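Local coordinates for Peptide/nickel transport system substrate-binding protein (Listeria monocytogenes serotype 1/2a, PDB 5KZT) that binds peptides as the OppA-type substrate-binding protein of what is probably an oligopeptide uptake system, at residues N292-K303 with L344-W355. Sequence-based numbering, arbitrary orientation.
Sequences NIRKAIALAIDK and LEYDVKEAQKAW
A296 and A351 form the closest CA pairing, 4.2 Å, of an antiparallel helix pair in this periplasmic-binding-protein-like fold; the axes of helices 292-299 and 348-355 approach to 7.5 Å at 156°. The small alanine side chains are consistent with this closeness: A351 CB sits 3.5 Å from A296 O and rests against L299 CB and A300 CB, the methyl of A354 lies alongside the aliphatic chain of K295, and A296 CB meets the edge of the W355 indole near its plane. I293 CD1 approaches the same indole obliquely, 4.0 Å from W355 CE3, while W355 NE1 donates a hydrogen bond to D395 O. L299 splits its branches, CD1 lying beside E350 CB and CD2 reaching toward L344 and the carbonyl of E345.

Around Y346 the contact is built on a ring face. The Y346 ring, swung away from its own backbone N (chi1 171°), lies against D302, whose CA stands 3.5 Å from the ring centroid over one face, a CH-pi contact; the D302 carboxylate is stacked nearly parallel to the ring, 10° between planes. K303, extended beyond CG, donates hydrogen bonds from NZ to L344 O, tilted from that carbonyl's plane, and, outside the pair, to P493 O of strand 491-503 and to A318 O. D347 N-caps helix 348-362 through OD1, which accepts from E350 N, while D347 N donates to L299 O at 3.0 Å, in the carbonyl plane.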
ATOM      1  N   ASN A 292      10.747 -24.586  11.030  1.00 24.58           N
ATOM      2  CA  ASN A 292      12.197 -24.561  11.019  1.00 25.28           C
ATOM      3  C   ASN A 292      12.748 -24.090   9.675  1.00 24.73           C
ATOM      4  O   ASN A 292      13.749 -23.376   9.654  1.00 24.65           O
ATOM      5  CB  ASN A 292      12.785 -25.915  11.375  1.00 26.63           C
ATOM      6  CG  ASN A 292      12.966 -26.086  12.862  1.00 27.65           C
ATOM      7  OD1 ASN A 292      13.411 -25.171  13.555  1.00 28.28           O
ATOM      8  ND2 ASN A 292      12.645 -27.258  13.353  1.00 28.46           N
ATOM      9  N   ILE A 293      12.095 -24.481   8.579  1.00 23.89           N
ATOM     10  CA  ILE A 293      12.505 -24.054   7.241  1.00 23.27           C
ATOM     11  C   ILE A 293      12.277 -22.545   7.045  1.00 22.69           C
ATOM     12  O   ILE A 293      13.157 -21.871   6.488  1.00 22.28           O
ATOM     13  CB  ILE A 293      11.805 -24.891   6.150  1.00 23.12           C
ATOM     14  CG1 ILE A 293      12.170 -26.387   6.292  1.00 24.08           C
ATOM     15  CG2 ILE A 293      12.108 -24.374   4.747  1.00 22.95           C
ATOM     16  CD1 ILE A 293      13.647 -26.707   6.196  1.00 24.68           C
ATOM     17  N   ARG A 294      11.134 -22.023   7.513  1.00 21.94           N
ATOM     18  CA  ARG A 294      10.885 -20.565   7.502  1.00 21.44           C
ATOM     19  C   ARG A 294      11.986 -19.807   8.264  1.00 21.66           C
ATOM     20  O   ARG A 294      12.517 -18.799   7.777  1.00 20.65           O
ATOM     21  CB  ARG A 294       9.511 -20.221   8.114  1.00 21.01           C
ATOM     22  CG  ARG A 294       8.332 -20.773   7.322  1.00 20.68           C
ATOM     23  CD  ARG A 294       7.044 -20.078   7.681  1.00 20.36           C
ATOM     24  NE  ARG A 294       6.627 -20.257   9.074  1.00 20.60           N
ATOM     25  CZ  ARG A 294       5.964 -21.303   9.568  1.00 21.35           C
ATOM     26  NH1 ARG A 294       5.659 -22.371   8.822  1.00 21.48           N
ATOM     27  NH2 ARG A 294       5.619 -21.295  10.858  1.00 22.13           N
ATOM     28  N   LYS A 295      12.310 -20.319   9.456  1.00 22.74           N
ATOM     29  CA  LYS A 295      13.324 -19.729  10.340  1.00 23.97           C
ATOM     30  C   LYS A 295      14.706 -19.736   9.680  1.00 23.99           C
ATOM     31  O   LYS A 295      15.457 -18.781   9.825  1.00 23.65           O
ATOM     32  CB  LYS A 295      13.373 -20.482  11.684  1.00 25.52           C
ATOM     33  CG  LYS A 295      14.326 -19.871  12.705  1.00 27.21           C
ATOM     34  CD  LYS A 295      14.334 -20.621  14.032  1.00 29.20           C
ATOM     35  CE  LYS A 295      13.106 -20.321  14.887  1.00 30.04           C
ATOM     36  NZ  LYS A 295      13.106 -18.906  15.351  1.00 30.88           N
ATOM     37  N   ALA A 296      15.022 -20.823   8.977  1.00 24.36           N
ATOM     38  CA  ALA A 296      16.321 -20.966   8.299  1.00 24.83           C
ATOM     39  C   ALA A 296      16.511 -19.873   7.252  1.00 24.24           C
ATOM     40  O   ALA A 296      17.531 -19.173   7.263  1.00 24.23           O
ATOM     41  CB  ALA A 296      16.437 -22.327   7.651  1.00 25.23           C
ATOM     42  N   ILE A 297      15.519 -19.727   6.367  1.00 23.39           N
ATOM     43  CA  ILE A 297      15.549 -18.681   5.333  1.00 23.22           C
ATOM     44  C   ILE A 297      15.596 -17.289   6.006  1.00 22.37           C
ATOM     45  O   ILE A 297      16.396 -16.429   5.619  1.00 21.53           O
ATOM     46  CB  ILE A 297      14.310 -18.770   4.396  1.00 23.24           C
ATOM     47  CG1 ILE A 297      14.270 -20.104   3.625  1.00 24.43           C
ATOM     48  CG2 ILE A 297      14.218 -17.575   3.446  1.00 22.93           C
ATOM     49  CD1 ILE A 297      15.415 -20.383   2.709  1.00 25.50           C
ATOM     50  N   ALA A 298      14.757 -17.098   7.027  1.00 21.43           N
ATOM     51  CA  ALA A 298      14.606 -15.792   7.668  1.00 21.33           C
ATOM     52  C   ALA A 298      15.910 -15.270   8.249  1.00 21.94           C
ATOM     53  O   ALA A 298      16.256 -14.106   8.040  1.00 21.54           O
ATOM     54  CB  ALA A 298      13.557 -15.842   8.771  1.00 21.23           C
ATOM     55  N   LEU A 299      16.600 -16.137   8.980  1.00 22.74           N
ATOM     56  CA  LEU A 299      17.782 -15.753   9.730  1.00 23.64           C
ATOM     57  C   LEU A 299      19.060 -15.783   8.909  1.00 24.17           C
ATOM     58  O   LEU A 299      20.111 -15.382   9.415  1.00 25.28           O
ATOM     59  CB  LEU A 299      17.923 -16.626  10.970  1.00 24.50           C
ATOM     60  CG  LEU A 299      16.773 -16.612  11.973  1.00 24.27           C
ATOM     61  CD1 LEU A 299      17.151 -17.510  13.138  1.00 25.45           C
ATOM     62  CD2 LEU A 299      16.440 -15.221  12.470  1.00 24.04           C
ATOM     63  N   ALA A 300      18.987 -16.212   7.649  1.00 23.89           N
ATOM     64  CA  ALA A 300      20.179 -16.398   6.827  1.00 24.30           C
ATOM     65  C   ALA A 300      20.457 -15.216   5.896  1.00 24.13           C
ATOM     66  O   ALA A 300      21.347 -15.320   5.051  1.00 24.88           O
ATOM     67  CB  ALA A 300      20.066 -17.686   6.023  1.00 24.47           C
ATOM     68  N   ILE A 301      19.731 -14.104   6.048  1.00 23.30           N
ATOM     69  CA  ILE A 301      19.893 -12.942   5.167  1.00 22.95           C
ATOM     70  C   ILE A 301      20.529 -11.778   5.931  1.00 23.07           C
ATOM     71  O   ILE A 301      19.944 -11.223   6.865  1.00 22.64           O
ATOM     72  CB  ILE A 301      18.569 -12.526   4.507  1.00 22.00           C
ATOM     73  CG1 ILE A 301      18.024 -13.687   3.660  1.00 22.06           C
ATOM     74  CG2 ILE A 301      18.758 -11.297   3.614  1.00 21.92           C
ATOM     75  CD1 ILE A 301      16.578 -13.545   3.211  1.00 21.50           C
ATOM     76  N   ASP A 302      21.738 -11.410   5.520  1.00 23.70           N
ATOM     77  CA  ASP A 302      22.436 -10.268   6.094  1.00 24.05           C
ATOM     78  C   ASP A 302      21.697  -8.989   5.707  1.00 23.22           C
ATOM     79  O   ASP A 302      21.955  -8.403   4.646  1.00 23.89           O
ATOM     80  CB  ASP A 302      23.897 -10.228   5.620  1.00 25.24           C
ATOM     81  CG  ASP A 302      24.731  -9.198   6.370  1.00 25.81           C
ATOM     82  OD1 ASP A 302      24.161  -8.305   7.035  1.00 25.24           O
ATOM     83  OD2 ASP A 302      25.967  -9.287   6.309  1.00 27.00           O
ATOM     84  N   LYS A 303      20.795  -8.549   6.579  1.00 22.35           N
ATOM     85  CA  LYS A 303      19.914  -7.398   6.272  1.00 21.53           C
ATOM     86  C   LYS A 303      20.723  -6.104   6.123  1.00 22.00           C
ATOM     87  O   LYS A 303      20.409  -5.262   5.278  1.00 21.04           O
ATOM     88  CB  LYS A 303      18.850  -7.177   7.345  1.00 20.78           C
ATOM     89  CG  LYS A 303      18.077  -8.416   7.763  1.00 20.39           C
ATOM     90  CD  LYS A 303      16.914  -8.069   8.662  1.00 19.78           C
ATOM     91  CE  LYS A 303      16.338  -9.326   9.293  1.00 19.71           C
ATOM     92  NZ  LYS A 303      15.097  -9.051  10.057  1.00 19.42           N
ATOM     93  N   LEU A 344      13.685 -11.839  15.044  1.00 21.75           N
ATOM     94  CA  LEU A 344      14.308 -12.542  13.909  1.00 21.92           C
ATOM     95  C   LEU A 344      15.515 -11.786  13.324  1.00 22.66           C
ATOM     96  O   LEU A 344      15.552 -11.434  12.134  1.00 21.90           O
ATOM     97  CB  LEU A 344      13.278 -12.819  12.801  1.00 21.00           C
ATOM     98  CG  LEU A 344      12.011 -13.583  13.223  1.00 20.86           C
ATOM     99  CD1 LEU A 344      10.993 -13.553  12.079  1.00 20.08           C
ATOM    100  CD2 LEU A 344      12.306 -15.003  13.654  1.00 21.58           C
ATOM    101  N   GLU A 345      16.484 -11.537  14.192  1.00 24.29           N
ATOM    102  CA  GLU A 345      17.729 -10.887  13.809  1.00 25.67           C
ATOM    103  C   GLU A 345      18.627 -11.827  13.017  1.00 25.96           C
ATOM    104  O   GLU A 345      18.723 -13.013  13.325  1.00 26.52           O
ATOM    105  CB  GLU A 345      18.464 -10.364  15.047  1.00 27.53           C
ATOM    106  CG  GLU A 345      17.704  -9.249  15.754  1.00 28.21           C
ATOM    107  CD  GLU A 345      18.445  -8.697  16.960  1.00 30.03           C
ATOM    108  OE1 GLU A 345      19.403  -7.931  16.775  1.00 31.74           O
ATOM    109  OE2 GLU A 345      18.050  -9.011  18.096  1.00 31.47           O
ATOM    110  N   TYR A 346      19.288 -11.282  12.004  1.00 25.96           N
ATOM    111  CA  TYR A 346      20.282 -12.015  11.221  1.00 26.55           C
ATOM    112  C   TYR A 346      21.267 -12.796  12.082  1.00 28.10           C
ATOM    113  O   TYR A 346      21.932 -12.220  12.945  1.00 28.76           O
ATOM    114  CB  TYR A 346      21.050 -11.037  10.351  1.00 26.50           C
ATOM    115  CG  TYR A 346      22.262 -11.609   9.639  1.00 27.09           C
ATOM    116  CD1 TYR A 346      22.127 -12.620   8.684  1.00 26.79           C
ATOM    117  CD2 TYR A 346      23.543 -11.122   9.905  1.00 27.83           C
ATOM    118  CE1 TYR A 346      23.228 -13.129   8.019  1.00 27.44           C
ATOM    119  CE2 TYR A 346      24.646 -11.620   9.239  1.00 28.61           C
ATOM    120  CZ  TYR A 346      24.489 -12.615   8.306  1.00 28.41           C
ATOM    121  OH  TYR A 346      25.591 -13.090   7.655  1.00 29.46           O
ATOM    122  N   ASP A 347      21.356 -14.097  11.822  1.00 28.80           N
ATOM    123  CA  ASP A 347      22.195 -15.021  12.603  1.00 31.01           C
ATOM    124  C   ASP A 347      22.420 -16.298  11.785  1.00 31.45           C
ATOM    125  O   ASP A 347      21.559 -17.177  11.759  1.00 31.19           O
ATOM    126  CB  ASP A 347      21.504 -15.337  13.946  1.00 31.95           C
ATOM    127  CG  ASP A 347      22.396 -16.086  14.932  1.00 34.06           C
ATOM    128  OD1 ASP A 347      23.116 -17.040  14.549  1.00 35.00           O
ATOM    129  OD2 ASP A 347      22.351 -15.721  16.129  1.00 35.67           O
ATOM    130  N   VAL A 348      23.571 -16.408  11.122  1.00 32.36           N
ATOM    131  CA  VAL A 348      23.836 -17.561  10.256  1.00 33.14           C
ATOM    132  C   VAL A 348      23.815 -18.880  11.058  1.00 34.55           C
ATOM    133  O   VAL A 348      23.226 -19.873  10.604  1.00 33.69           O
ATOM    134  CB  VAL A 348      25.148 -17.416   9.442  1.00 34.17           C
ATOM    135  CG1 VAL A 348      25.421 -18.670   8.613  1.00 34.75           C
ATOM    136  CG2 VAL A 348      25.084 -16.196   8.517  1.00 33.39           C
ATOM    137  N   LYS A 349      24.406 -18.876  12.251  1.00 35.95           N
ATOM    138  CA  LYS A 349      24.455 -20.097  13.070  1.00 37.92           C
ATOM    139  C   LYS A 349      23.061 -20.566  13.501  1.00 36.63           C
ATOM    140  O   LYS A 349      22.729 -21.752  13.346  1.00 35.91           O
ATOM    141  CB  LYS A 349      25.374 -19.938  14.280  1.00 40.26           C
ATOM    142  CG  LYS A 349      26.845 -20.082  13.909  1.00 42.59           C
ATOM    143  CD  LYS A 349      27.755 -20.113  15.124  1.00 44.88           C
ATOM    144  CE  LYS A 349      29.190 -19.805  14.728  1.00 46.40           C
ATOM    145  NZ  LYS A 349      30.087 -19.760  15.916  1.00 48.46           N
ATOM    146  N   GLU A 350      22.247 -19.646  14.009  1.00 35.54           N
ATOM    147  CA  GLU A 350      20.876 -20.012  14.384  1.00 35.11           C
ATOM    148  C   GLU A 350      20.049 -20.423  13.161  1.00 33.16           C
ATOM    149  O   GLU A 350      19.211 -21.301  13.279  1.00 32.51           O
ATOM    150  CB  GLU A 350      20.174 -18.906  15.181  1.00 35.40           C
ATOM    151  CG  GLU A 350      20.575 -18.854  16.654  1.00 37.70           C
ATOM    152  CD  GLU A 350      20.142 -20.080  17.451  1.00 39.05           C
ATOM    153  OE1 GLU A 350      19.039 -20.617  17.218  1.00 39.51           O
ATOM    154  OE2 GLU A 350      20.917 -20.514  18.322  1.00 42.45           O
ATOM    155  N   ALA A 351      20.301 -19.794  12.007  1.00 31.54           N
ATOM    156  CA  ALA A 351      19.691 -20.204  10.723  1.00 30.02           C
ATOM    157  C   ALA A 351      20.038 -21.641  10.328  1.00 29.97           C
ATOM    158  O   ALA A 351      19.172 -22.408   9.905  1.00 29.23           O
ATOM    159  CB  ALA A 351      20.112 -19.264   9.602  1.00 29.52           C
ATOM    160  N   GLN A 352      21.312 -21.978  10.457  1.00 30.90           N
ATOM    161  CA  GLN A 352      21.825 -23.304  10.107  1.00 31.84           C
ATOM    162  C   GLN A 352      21.306 -24.388  11.061  1.00 32.39           C
ATOM    163  O   GLN A 352      21.023 -25.495  10.625  1.00 32.51           O
ATOM    164  CB  GLN A 352      23.368 -23.290  10.042  1.00 32.99           C
ATOM    165  CG  GLN A 352      23.874 -22.548   8.808  1.00 32.88           C
ATOM    166  CD  GLN A 352      25.365 -22.237   8.814  1.00 34.26           C
ATOM    167  OE1 GLN A 352      26.039 -22.300   9.848  1.00 34.97           O
ATOM    168  NE2 GLN A 352      25.889 -21.889   7.636  1.00 34.39           N
ATOM    169  N   LYS A 353      21.171 -24.050  12.343  1.00 32.78           N
ATOM    170  CA  LYS A 353      20.515 -24.922  13.326  1.00 33.66           C
ATOM    171  C   LYS A 353      19.070 -25.252  12.892  1.00 31.86           C
ATOM    172  O   LYS A 353      18.687 -26.422  12.837  1.00 32.32           O
ATOM    173  CB  LYS A 353      20.512 -24.271  14.724  1.00 34.83           C
ATOM    174  CG  LYS A 353      19.889 -25.146  15.809  1.00 36.79           C
ATOM    175  CD  LYS A 353      19.917 -24.536  17.203  1.00 38.08           C
ATOM    176  CE  LYS A 353      19.698 -25.634  18.242  1.00 40.28           C
ATOM    177  NZ  LYS A 353      19.134 -25.133  19.526  1.00 40.92           N
ATOM    178  N   ALA A 354      18.292 -24.217  12.581  1.00 30.08           N
ATOM    179  CA  ALA A 354      16.918 -24.394  12.100  1.00 28.72           C
ATOM    180  C   ALA A 354      16.876 -25.175  10.785  1.00 28.35           C
ATOM    181  O   ALA A 354      16.018 -26.026  10.594  1.00 28.29           O
ATOM    182  CB  ALA A 354      16.231 -23.039  11.925  1.00 27.53           C
ATOM    183  N   TRP A 355      17.801 -24.871   9.874  1.00 28.03           N
ATOM    184  CA  TRP A 355      17.882 -25.564   8.586  1.00 27.85           C
ATOM    185  C   TRP A 355      18.095 -27.078   8.751  1.00 29.11           C
ATOM    186  O   TRP A 355      17.337 -27.872   8.182  1.00 28.98           O
ATOM    187  CB  TRP A 355      18.998 -24.941   7.749  1.00 27.73           C
ATOM    188  CG  TRP A 355      19.233 -25.538   6.405  1.00 27.66           C
ATOM    189  CD1 TRP A 355      20.371 -26.142   5.986  1.00 28.78           C
ATOM    190  CD2 TRP A 355      18.348 -25.528   5.283  1.00 27.13           C
ATOM    191  NE1 TRP A 355      20.256 -26.528   4.679  1.00 28.86           N
ATOM    192  CE2 TRP A 355      19.018 -26.170   4.221  1.00 27.65           C
ATOM    193  CE3 TRP A 355      17.054 -25.032   5.066  1.00 26.21           C
ATOM    194  CZ2 TRP A 355      18.436 -26.358   2.975  1.00 27.54           C
ATOM    195  CZ3 TRP A 355      16.475 -25.221   3.825  1.00 25.94           C
ATOM    196  CH2 TRP A 355      17.165 -25.881   2.794  1.00 26.61           C
TER